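Long-range contacts in Sca-family protein (Rickettsia rickettsii, PDB 4LQ8), which is a rickettsial surface cell antigen, here its N-terminal head region, whose role is not established in detail but is probably linked to cell adhesion: residues V69-N80 and L141-V152; K204-Q215 and E332-Q340. All coordinates share one frame; numbering follows the deposited sequence.

Contact 1 of 2, residues V69-N80 and L141-V152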
loop_
_atom_site.group_PDB
_atom_site.type_symbol
_atom_site.label_atom_id
_atom_site.label_comp_id
_atom_site.label_asym_id
_atom_site.label_seq_id
_atom_site.Cartn_x
_atom_site.Cartn_y
_atom_site.Cartn_z
ATOM N N VAL A 69 1.090 0.824 -11.330
ATOM C CA VAL A 69 0.843 0.274 -9.994
ATOM C C VAL A 69 -0.426 -0.623 -9.998
ATOM O O VAL A 69 -0.428 -1.666 -9.354
ATOM C CB VAL A 69 0.857 1.383 -8.892
ATOM C CG1 VAL A 69 0.371 0.865 -7.536
ATOM C CG2 VAL A 69 2.267 1.958 -8.757
ATOM N N ARG A 70 -1.471 -0.248 -10.735
ATOM C CA ARG A 70 -2.681 -1.101 -10.851
ATOM C C ARG A 70 -2.344 -2.410 -11.558
ATOM O O ARG A 70 -2.737 -3.478 -11.097
ATOM C CB ARG A 70 -3.785 -0.369 -11.634
ATOM C CG ARG A 70 -4.391 0.765 -10.823
ATOM C CD ARG A 70 -5.235 1.667 -11.687
ATOM N NE ARG A 70 -5.937 2.613 -10.829
ATOM C CZ ARG A 70 -6.615 3.676 -11.250
ATOM N NH1 ARG A 70 -6.712 3.941 -12.548
ATOM N NH2 ARG A 70 -7.202 4.481 -10.381
ATOM N N GLU A 71 -1.550 -2.329 -12.636
ATOM C CA GLU A 71 -1.163 -3.499 -13.437
ATOM C C GLU A 71 -0.182 -4.441 -12.770
ATOM O O GLU A 71 -0.194 -5.630 -13.082
ATOM C CB GLU A 71 -0.564 -3.067 -14.781
ATOM C CG GLU A 71 -1.553 -2.358 -15.674
ATOM C CD GLU A 71 -1.002 -1.983 -17.039
ATOM O OE1 GLU A 71 0.237 -1.885 -17.185
ATOM O OE2 GLU A 71 -1.814 -1.802 -17.971
ATOM N N THR A 72 0.727 -3.920 -11.954
ATOM C CA THR A 72 1.789 -4.747 -11.364
ATOM C C THR A 72 1.545 -5.106 -9.911
ATOM O O THR A 72 2.086 -6.109 -9.439
ATOM C CB THR A 72 3.178 -4.077 -11.516
ATOM O OG1 THR A 72 3.247 -2.969 -10.620
ATOM C CG2 THR A 72 3.451 -3.620 -12.915
ATOM N N ILE A 73 0.767 -4.293 -9.190
ATOM C CA ILE A 73 0.499 -4.568 -7.775
ATOM C C ILE A 73 -0.974 -4.881 -7.497
ATOM O O ILE A 73 -1.287 -5.982 -7.030
ATOM C CB ILE A 73 1.028 -3.414 -6.840
ATOM C CG1 ILE A 73 2.567 -3.120 -7.046
ATOM C CG2 ILE A 73 0.678 -3.671 -5.350
ATOM C CD1 ILE A 73 3.603 -4.277 -6.540
ATOM N N ILE A 74 -1.872 -3.880 -7.691
ATOM C CA ILE A 74 -3.280 -3.994 -7.279
ATOM C C ILE A 74 -4.020 -5.153 -7.966
ATOM O O ILE A 74 -4.606 -5.981 -7.265
ATOM C CB ILE A 74 -4.032 -2.644 -7.402
ATOM C CG1 ILE A 74 -3.354 -1.573 -6.491
ATOM C CG2 ILE A 74 -5.544 -2.796 -7.089
ATOM C CD1 ILE A 74 -3.739 -0.125 -6.805
ATOM N N GLN A 75 -4.038 -5.187 -9.304
ATOM C CA GLN A 75 -4.719 -6.254 -10.055
ATOM C C GLN A 75 -4.084 -7.630 -9.797
ATOM O O GLN A 75 -4.833 -8.526 -9.424
ATOM C CB GLN A 75 -4.838 -5.922 -11.563
ATOM C CG GLN A 75 -5.779 -6.866 -12.342
ATOM C CD GLN A 75 -7.192 -6.775 -11.850
ATOM O OE1 GLN A 75 -7.773 -5.686 -11.730
ATOM N NE2 GLN A 75 -7.756 -7.910 -11.487
ATOM N N PRO A 76 -2.747 -7.835 -9.859
ATOM C CA PRO A 76 -2.203 -9.182 -9.556
ATOM C C PRO A 76 -2.484 -9.678 -8.137
ATOM O O PRO A 76 -2.644 -10.886 -7.948
ATOM C CB PRO A 76 -0.687 -9.026 -9.812
ATOM C CG PRO A 76 -0.586 -7.907 -10.764
ATOM C CD PRO A 76 -1.661 -6.941 -10.317
ATOM N N GLN A 77 -2.550 -8.776 -7.140
ATOM C CA GLN A 77 -2.873 -9.174 -5.767
ATOM C C GLN A 77 -4.280 -9.765 -5.741
ATOM O O GLN A 77 -4.488 -10.829 -5.153
ATOM C CB GLN A 77 -2.776 -8.008 -4.785
ATOM C CG GLN A 77 -1.347 -7.618 -4.450
ATOM C CD GLN A 77 -1.321 -6.356 -3.621
ATOM O OE1 GLN A 77 -2.204 -5.483 -3.705
ATOM N NE2 GLN A 77 -0.309 -6.237 -2.808
ATOM N N LYS A 78 -5.232 -9.075 -6.401
ATOM C CA LYS A 78 -6.617 -9.512 -6.572
ATOM C C LYS A 78 -6.679 -10.821 -7.341
ATOM O O LYS A 78 -7.433 -11.694 -6.949
ATOM C CB LYS A 78 -7.419 -8.459 -7.363
ATOM C CG LYS A 78 -7.733 -7.202 -6.583
ATOM C CD LYS A 78 -8.537 -6.271 -7.454
ATOM C CE LYS A 78 -8.865 -4.976 -6.751
ATOM N NZ LYS A 78 -9.552 -4.039 -7.680
ATOM N N ASP A 79 -5.881 -10.964 -8.416
ATOM C CA ASP A 79 -5.886 -12.166 -9.264
ATOM C C ASP A 79 -5.388 -13.407 -8.530
ATOM O O ASP A 79 -6.027 -14.457 -8.622
ATOM C CB ASP A 79 -5.104 -11.952 -10.564
ATOM C CG ASP A 79 -5.688 -10.913 -11.501
ATOM O OD1 ASP A 79 -6.884 -10.540 -11.318
ATOM O OD2 ASP A 79 -4.959 -10.474 -12.424
ATOM N N ASN A 80 -4.274 -13.291 -7.787
ATOM C CA ASN A 80 -3.782 -14.410 -6.990
ATOM C C ASN A 80 -4.770 -14.748 -5.882
ATOM O O ASN A 80 -4.995 -15.921 -5.638
ATOM C CB ASN A 80 -2.404 -14.152 -6.431
ATOM C CG ASN A 80 -1.374 -14.156 -7.507
ATOM O OD1 ASN A 80 -1.039 -15.192 -8.055
ATOM N ND2 ASN A 80 -0.840 -12.996 -7.811
ATOM N N LEU A 141 1.945 -13.563 -3.303
ATOM C CA LEU A 141 1.798 -12.109 -3.151
ATOM C C LEU A 141 3.151 -11.451 -2.922
ATOM O O LEU A 141 3.477 -10.476 -3.591
ATOM C CB LEU A 141 0.817 -11.759 -2.017
ATOM C CG LEU A 141 -0.632 -12.210 -2.243
ATOM C CD1 LEU A 141 -1.473 -11.905 -1.042
ATOM C CD2 LEU A 141 -1.234 -11.545 -3.483
ATOM N N GLU A 142 3.965 -12.048 -2.043
ATOM C CA GLU A 142 5.294 -11.532 -1.738
ATOM C C GLU A 142 6.205 -11.417 -2.969
ATOM O O GLU A 142 6.829 -10.364 -3.151
ATOM C CB GLU A 142 5.964 -12.345 -0.626
ATOM C CG GLU A 142 5.281 -12.142 0.725
ATOM C CD GLU A 142 5.890 -12.905 1.885
ATOM O OE1 GLU A 142 7.035 -13.388 1.739
ATOM O OE2 GLU A 142 5.245 -12.995 2.955
ATOM N N SER A 143 6.295 -12.476 -3.805
ATOM C CA SER A 143 7.180 -12.416 -4.958
ATOM C C SER A 143 6.681 -11.423 -6.003
ATOM O O SER A 143 7.499 -10.737 -6.587
ATOM C CB SER A 143 7.428 -13.797 -5.569
ATOM O OG SER A 143 6.317 -14.203 -6.343
ATOM N N ILE A 144 5.354 -11.296 -6.196
ATOM C CA ILE A 144 4.858 -10.323 -7.172
ATOM C C ILE A 144 4.979 -8.898 -6.638
ATOM O O ILE A 144 5.132 -7.979 -7.436
ATOM C CB ILE A 144 3.454 -10.642 -7.764
ATOM C CG1 ILE A 144 2.315 -10.605 -6.724
ATOM C CG2 ILE A 144 3.534 -12.003 -8.472
ATOM C CD1 ILE A 144 1.506 -9.320 -6.636
ATOM N N GLU A 145 4.941 -8.714 -5.308
ATOM C CA GLU A 145 5.098 -7.390 -4.698
ATOM C C GLU A 145 6.522 -6.864 -4.856
ATOM O O GLU A 145 6.689 -5.724 -5.288
ATOM C CB GLU A 145 4.683 -7.394 -3.217
ATOM C CG GLU A 145 3.177 -7.325 -3.037
ATOM C CD GLU A 145 2.657 -7.985 -1.774
ATOM O OE1 GLU A 145 3.477 -8.435 -0.944
ATOM O OE2 GLU A 145 1.420 -8.037 -1.603
ATOM N N ILE A 146 7.533 -7.694 -4.524
ATOM C CA ILE A 146 8.949 -7.343 -4.632
ATOM C C ILE A 146 9.302 -7.036 -6.103
ATOM O O ILE A 146 9.878 -5.984 -6.383
ATOM C CB ILE A 146 9.847 -8.452 -3.996
ATOM C CG1 ILE A 146 9.694 -8.465 -2.442
ATOM C CG2 ILE A 146 11.339 -8.312 -4.432
ATOM C CD1 ILE A 146 10.122 -9.774 -1.768
ATOM N N ALA A 147 8.907 -7.932 -7.027
ATOM C CA ALA A 147 9.155 -7.771 -8.463
ATOM C C ALA A 147 8.359 -6.588 -9.023
ATOM O O ALA A 147 8.894 -5.838 -9.827
ATOM C CB ALA A 147 8.799 -9.054 -9.207
ATOM N N GLY A 148 7.121 -6.426 -8.562
ATOM C CA GLY A 148 6.222 -5.359 -8.976
ATOM C C GLY A 148 6.765 -3.986 -8.654
ATOM O O GLY A 148 6.836 -3.135 -9.550
ATOM N N TYR A 149 7.180 -3.768 -7.379
ATOM C CA TYR A 149 7.742 -2.483 -6.955
ATOM C C TYR A 149 9.046 -2.181 -7.685
ATOM O O TYR A 149 9.241 -1.046 -8.109
ATOM C CB TYR A 149 7.872 -2.378 -5.418
ATOM C CG TYR A 149 6.531 -2.224 -4.725
ATOM C CD1 TYR A 149 5.691 -1.158 -5.024
ATOM C CD2 TYR A 149 6.109 -3.137 -3.755
ATOM C CE1 TYR A 149 4.444 -1.030 -4.421
ATOM C CE2 TYR A 149 4.866 -3.003 -3.125
ATOM C CZ TYR A 149 4.034 -1.952 -3.468
ATOM O OH TYR A 149 2.807 -1.787 -2.864
ATOM N N LYS A 150 9.908 -3.204 -7.873
ATOM C CA LYS A 150 11.185 -3.074 -8.589
ATOM C C LYS A 150 10.939 -2.657 -10.034
ATOM O O LYS A 150 11.639 -1.785 -10.536
ATOM C CB LYS A 150 11.980 -4.399 -8.584
ATOM C CG LYS A 150 12.836 -4.625 -7.348
ATOM C CD LYS A 150 13.518 -6.007 -7.399
ATOM C CE LYS A 150 14.148 -6.413 -6.085
ATOM N NZ LYS A 150 14.515 -7.856 -6.064
ATOM N N ASN A 151 9.959 -3.280 -10.698
ATOM C CA ASN A 151 9.644 -2.969 -12.090
ATOM C C ASN A 151 9.063 -1.579 -12.248
ATOM O O ASN A 151 9.433 -0.886 -13.183
ATOM C CB ASN A 151 8.759 -4.054 -12.732
ATOM C CG ASN A 151 9.504 -5.364 -12.942
ATOM O OD1 ASN A 151 10.657 -5.555 -12.525
ATOM N ND2 ASN A 151 8.865 -6.307 -13.587
ATOM N N VAL A 152 8.220 -1.139 -11.309
ATOM C CA VAL A 152 7.660 0.225 -11.339
ATOM C C VAL A 152 8.787 1.257 -11.171
ATOM O O VAL A 152 8.919 2.171 -11.993
ATOM C CB VAL A 152 6.499 0.421 -10.327
ATOM C CG1 VAL A 152 6.085 1.886 -10.218
ATOM C CG2 VAL A 152 5.304 -0.439 -10.717
HETATM O O HOH W 1 4.036 -7.815 -9.987
#

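Contact 2 of 2, residues K204-Q215 and E332-Q340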
loop_
_atom_site.group_PDB
_atom_site.type_symbol
_atom_site.label_atom_id
_atom_site.label_comp_id
_atom_site.label_asym_id
_atom_site.label_seq_id
_atom_site.Cartn_x
_atom_site.Cartn_y
_atom_site.Cartn_z
ATOM N N LYS A 204 7.859 4.323 22.119
ATOM C CA LYS A 204 6.661 3.537 22.376
ATOM C C LYS A 204 6.884 2.080 21.902
ATOM O O LYS A 204 6.287 1.644 20.907
ATOM C CB LYS A 204 5.418 4.204 21.742
ATOM C CG LYS A 204 4.123 3.660 22.295
ATOM C CD LYS A 204 2.886 4.367 21.763
ATOM C CE LYS A 204 1.688 3.507 22.106
ATOM N NZ LYS A 204 0.413 4.227 21.889
ATOM N N PRO A 205 7.772 1.301 22.569
ATOM C CA PRO A 205 7.984 -0.092 22.100
ATOM C C PRO A 205 6.712 -0.931 22.289
ATOM O O PRO A 205 5.888 -0.684 23.194
ATOM C CB PRO A 205 9.113 -0.606 23.006
ATOM C CG PRO A 205 9.023 0.241 24.254
ATOM C CD PRO A 205 8.573 1.595 23.778
ATOM N N PHE A 206 6.550 -1.915 21.413
ATOM C CA PHE A 206 5.454 -2.867 21.494
ATOM C C PHE A 206 5.895 -4.167 20.846
ATOM O O PHE A 206 6.816 -4.167 20.024
ATOM C CB PHE A 206 4.162 -2.308 20.852
ATOM C CG PHE A 206 4.227 -2.052 19.370
ATOM C CD1 PHE A 206 3.882 -3.049 18.461
ATOM C CD2 PHE A 206 4.647 -0.819 18.878
ATOM C CE1 PHE A 206 3.970 -2.824 17.097
ATOM C CE2 PHE A 206 4.724 -0.590 17.505
ATOM C CZ PHE A 206 4.345 -1.585 16.625
ATOM N N THR A 207 5.234 -5.257 21.205
ATOM C CA THR A 207 5.481 -6.577 20.643
ATOM C C THR A 207 4.266 -7.038 19.835
ATOM O O THR A 207 3.119 -6.869 20.253
ATOM C CB THR A 207 5.834 -7.588 21.757
ATOM O OG1 THR A 207 7.067 -7.191 22.352
ATOM C CG2 THR A 207 5.959 -9.024 21.236
ATOM N N LEU A 208 4.532 -7.632 18.681
ATOM C CA LEU A 208 3.514 -8.223 17.837
ATOM C C LEU A 208 3.881 -9.690 17.601
ATOM O O LEU A 208 4.936 -10.149 18.051
ATOM C CB LEU A 208 3.287 -7.419 16.530
ATOM C CG LEU A 208 4.484 -7.045 15.677
ATOM C CD1 LEU A 208 4.996 -8.268 14.893
ATOM C CD2 LEU A 208 4.120 -5.926 14.700
ATOM N N ALA A 209 3.007 -10.439 16.942
ATOM C CA ALA A 209 3.313 -11.840 16.675
ATOM C C ALA A 209 3.242 -12.113 15.192
ATOM O O ALA A 209 2.386 -11.552 14.502
ATOM C CB ALA A 209 2.354 -12.751 17.425
ATOM N N LYS A 210 4.155 -12.959 14.698
ATOM C CA LYS A 210 4.136 -13.437 13.309
ATOM C C LYS A 210 3.001 -14.481 13.243
ATOM O O LYS A 210 2.541 -14.952 14.296
ATOM C CB LYS A 210 5.458 -14.122 12.936
ATOM C CG LYS A 210 6.666 -13.212 12.909
ATOM C CD LYS A 210 7.846 -13.997 12.386
ATOM C CE LYS A 210 9.133 -13.244 12.532
ATOM N NZ LYS A 210 10.290 -14.048 12.051
ATOM N N GLN A 211 2.560 -14.859 12.021
ATOM C CA GLN A 211 1.489 -15.851 11.850
ATOM C C GLN A 211 1.786 -17.175 12.589
ATOM O O GLN A 211 0.861 -17.786 13.110
ATOM C CB GLN A 211 1.150 -16.079 10.360
ATOM C CG GLN A 211 -0.222 -16.745 10.150
ATOM C CD GLN A 211 -0.330 -17.550 8.868
ATOM O OE1 GLN A 211 0.607 -18.239 8.425
ATOM N NE2 GLN A 211 -1.509 -17.524 8.265
ATOM N N ASP A 212 3.074 -17.556 12.703
ATOM C CA ASP A 212 3.528 -18.758 13.395
ATOM C C ASP A 212 3.653 -18.596 14.939
ATOM O O ASP A 212 4.143 -19.516 15.611
ATOM C CB ASP A 212 4.851 -19.271 12.778
ATOM C CG ASP A 212 6.106 -18.503 13.159
ATOM O OD1 ASP A 212 5.982 -17.390 13.701
ATOM O OD2 ASP A 212 7.212 -19.017 12.911
ATOM N N GLY A 213 3.259 -17.428 15.467
ATOM C CA GLY A 213 3.302 -17.153 16.899
ATOM C C GLY A 213 4.564 -16.507 17.437
ATOM O O GLY A 213 4.557 -16.035 18.575
ATOM N N THR A 214 5.666 -16.487 16.646
ATOM C CA THR A 214 6.942 -15.844 17.035
ATOM C C THR A 214 6.701 -14.368 17.400
ATOM O O THR A 214 6.073 -13.651 16.627
ATOM C CB THR A 214 7.972 -15.932 15.897
ATOM O OG1 THR A 214 8.067 -17.276 15.438
ATOM C CG2 THR A 214 9.354 -15.405 16.300
ATOM N N GLN A 215 7.199 -13.938 18.574
ATOM C CA GLN A 215 7.078 -12.563 19.095
ATOM C C GLN A 215 8.195 -11.675 18.536
ATOM O O GLN A 215 9.369 -12.069 18.559
ATOM C CB GLN A 215 7.164 -12.555 20.628
ATOM C CG GLN A 215 6.158 -13.455 21.339
ATOM C CD GLN A 215 4.881 -12.753 21.668
ATOM O OE1 GLN A 215 3.933 -12.732 20.885
ATOM N NE2 GLN A 215 4.805 -12.223 22.861
ATOM N N GLU A 332 -4.646 -6.317 14.361
ATOM C CA GLU A 332 -4.129 -7.470 15.090
ATOM C C GLU A 332 -3.789 -7.074 16.495
ATOM O O GLU A 332 -3.651 -5.890 16.789
ATOM C CB GLU A 332 -2.886 -8.058 14.382
ATOM C CG GLU A 332 -3.153 -8.685 13.024
ATOM C CD GLU A 332 -4.001 -9.949 12.981
ATOM O OE1 GLU A 332 -4.372 -10.471 14.056
ATOM O OE2 GLU A 332 -4.308 -10.415 11.862
ATOM N N ASP A 333 -3.663 -8.068 17.362
ATOM C CA ASP A 333 -3.353 -7.886 18.770
ATOM C C ASP A 333 -1.878 -7.541 18.998
ATOM O O ASP A 333 -0.999 -8.025 18.282
ATOM C CB ASP A 333 -3.715 -9.163 19.529
ATOM C CG ASP A 333 -4.103 -8.931 20.960
ATOM O OD1 ASP A 333 -4.387 -7.759 21.319
ATOM O OD2 ASP A 333 -4.157 -9.919 21.725
ATOM N N ILE A 334 -1.606 -6.682 19.977
ATOM C CA ILE A 334 -0.238 -6.305 20.337
ATOM C C ILE A 334 -0.116 -6.146 21.846
ATOM O O ILE A 334 -1.129 -6.026 22.530
ATOM C CB ILE A 334 0.311 -5.060 19.590
ATOM C CG1 ILE A 334 -0.471 -3.768 19.945
ATOM C CG2 ILE A 334 0.422 -5.273 18.068
ATOM C CD1 ILE A 334 0.411 -2.449 19.670
ATOM N N ILE A 335 1.130 -6.124 22.347
ATOM C CA ILE A 335 1.464 -5.864 23.743
ATOM C C ILE A 335 2.242 -4.553 23.731
ATOM O O ILE A 335 3.288 -4.477 23.093
ATOM C CB ILE A 335 2.293 -6.998 24.370
ATOM C CG1 ILE A 335 1.660 -8.390 24.068
ATOM C CG2 ILE A 335 2.478 -6.751 25.875
ATOM C CD1 ILE A 335 2.570 -9.650 24.380
ATOM N N ILE A 336 1.719 -3.526 24.374
ATOM C CA ILE A 336 2.385 -2.232 24.401
ATOM C C ILE A 336 3.237 -2.147 25.659
ATOM O O ILE A 336 2.712 -2.346 26.758
ATOM C CB ILE A 336 1.369 -1.050 24.260
ATOM C CG1 ILE A 336 0.592 -1.171 22.918
ATOM C CG2 ILE A 336 2.108 0.300 24.322
ATOM C CD1 ILE A 336 -0.820 -0.661 22.960
ATOM N N GLY A 337 4.524 -1.833 25.490
ATOM C CA GLY A 337 5.444 -1.712 26.620
ATOM C C GLY A 337 6.727 -2.487 26.400
ATOM O O GLY A 337 7.017 -2.895 25.288
ATOM N N GLN A 338 7.492 -2.748 27.435
ATOM C CA GLN A 338 8.727 -3.475 27.165
ATOM C C GLN A 338 8.598 -5.000 27.244
ATOM O O GLN A 338 9.511 -5.704 26.822
ATOM C CB GLN A 338 9.846 -2.954 28.049
ATOM C CG GLN A 338 10.800 -2.113 27.212
ATOM C CD GLN A 338 11.153 -0.806 27.850
ATOM O OE1 GLN A 338 10.950 -0.590 29.047
ATOM N NE2 GLN A 338 11.742 0.075 27.058
ATOM N N GLY A 339 7.438 -5.479 27.669
ATOM C CA GLY A 339 7.136 -6.899 27.846
ATOM C C GLY A 339 6.890 -7.748 26.621
ATOM O O GLY A 339 6.294 -7.289 25.640
ATOM N N GLN A 340 7.323 -9.032 26.718
ATOM C CA GLN A 340 7.240 -10.099 25.703
ATOM C C GLN A 340 7.755 -9.675 24.322
ATOM O O GLN A 340 8.784 -10.173 23.860
ATOM C CB GLN A 340 5.825 -10.687 25.613
ATOM C CG GLN A 340 5.551 -11.804 26.608
ATOM C CD GLN A 340 4.229 -12.501 26.350
ATOM O OE1 GLN A 340 3.156 -12.053 26.779
ATOM N NE2 GLN A 340 4.281 -13.641 25.674
HETATM O O HOH W 2 7.788 -4.842 23.536
HETATM O O HOH W 3 0.246 -9.140 16.221
#

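Contact 1 of 2, residues V69-N80 and L141-V152
Val69 and Val152 meet methyl to methyl where helices 64-90 and 135-155 lie almost antiparallel, their local axes 8.7 Å apart at an angle of 168°. One turn on, Thr72 packs on Gly148, the CA atoms of Thr72 and Gly148 being only 5.1 Å apart. Glycine suits this place because a CB here would run into Ile73 CD1 and press on the carbonyl oxygen of Thr72. The Thr72 hydroxyl folds back to the carbonyl of Ala68, which satisfies it within its own helix and leaves it beside a methyl of Val152. Ile73 is the knob of this level, set among Ile144, Glu145, Gly148 and Tyr149. Its CG1 lies anti to the carbonyl carbon and a bent chi2 (-69°) turns CD1 over the Tyr149 ring, 3.7 Å from the centroid and almost on the normal, a CH-pi contact. Tyr149 OH continues to Ser277 OG on strand 271-277, which helps fix the ring. Pro76, at the kink, lacks the N-H that would reach back to Thr72 O; instead one water donates to Thr72 O at 2.6 Å and to Ile144 O at 2.8 Å. Pro76 CB touches Ile144 CD1, and Ile144 fills a second hole, among Ile73, Pro76, Gln77 and Asn80. Gln77, extended beyond CG, gives NE2 to Glu145 OE2 at 2.8 Å in a bent bond, on the anti side and 21° out of the carboxylate plane. Asn80 CB closes the row against Leu141 CD2. Glu145 OE2 also accepts from Lys280 N, while Glu145 OE1 takes His297 NE2, so this buried carboxylate has several donors that would probably stabilise its charged form and tie the helix pair to the neighbouring sheet.

Contact 2 of 2, residues K204-Q215 and E332-Q340
Thr207 and Ile335 form an antiparallel hydrogen-bonded pair: Thr207 N gives to Ile335 O at 2.8 Å and Ile335 N to Thr207 O at 3.0 Å. Beyond the paired residues Gly337 N bonds to Pro205 O, 2.9 Å away; the backbone angles of Gly337 would press a CB on the preceding carbonyl, which suits a glycine. Phe206 and Ile336 make the adjoining non-hydrogen-bonded pair. Ile334 CD1 approaches the Phe206 ring obliquely, 3.7 Å from Phe206 CD1; Ile334 CG1 sits between its backbone N and carbonyl carbon (chi1 65°), and an extended chi2 carries CD1 on to the ring. Ile334 CG2 meets Leu208 CB. Strand 335-336 is one of the two outermost strands, within this chain, of a six-stranded antiparallel sheet in which 206-209 is also paired with 215-224. Two waters bridge the segments, one between Thr207 OG1 and Gly337 O, the other from Asp333 O to Ala209 N. Farther out, Phe206 and Leu208 rest on Ile218; Phe206 also touches Ile292 and Leu208 touches Tyr294, both on strand 292-297. Gly213 N to Lys210 O closes a type I turn; Asp212 OD1 makes an overlapping Asx turn with Thr214 N and has Thr214 OG1 as second donor.

Overall arrangement
Contact 1 and contact 2 follow one another along the chain and do not touch: their centres lie 28 Å apart, and their nearest atoms about 9 Å. Contact 1 sits about 11 Å from the centre of the chain, contact 2 about 22 Å, at the C-terminal end. One joins two helices, the other two strands of the six-stranded sheet. Strand 292-297 links them, reaching helix 135-155 of contact 1 through His297 at one end and strand 206-209 of contact 2 through Ile292 and Tyr294 toward the other. Strand 292-297 belongs to the nine-stranded mixed sheet, which thus has side chains reaching both contacts.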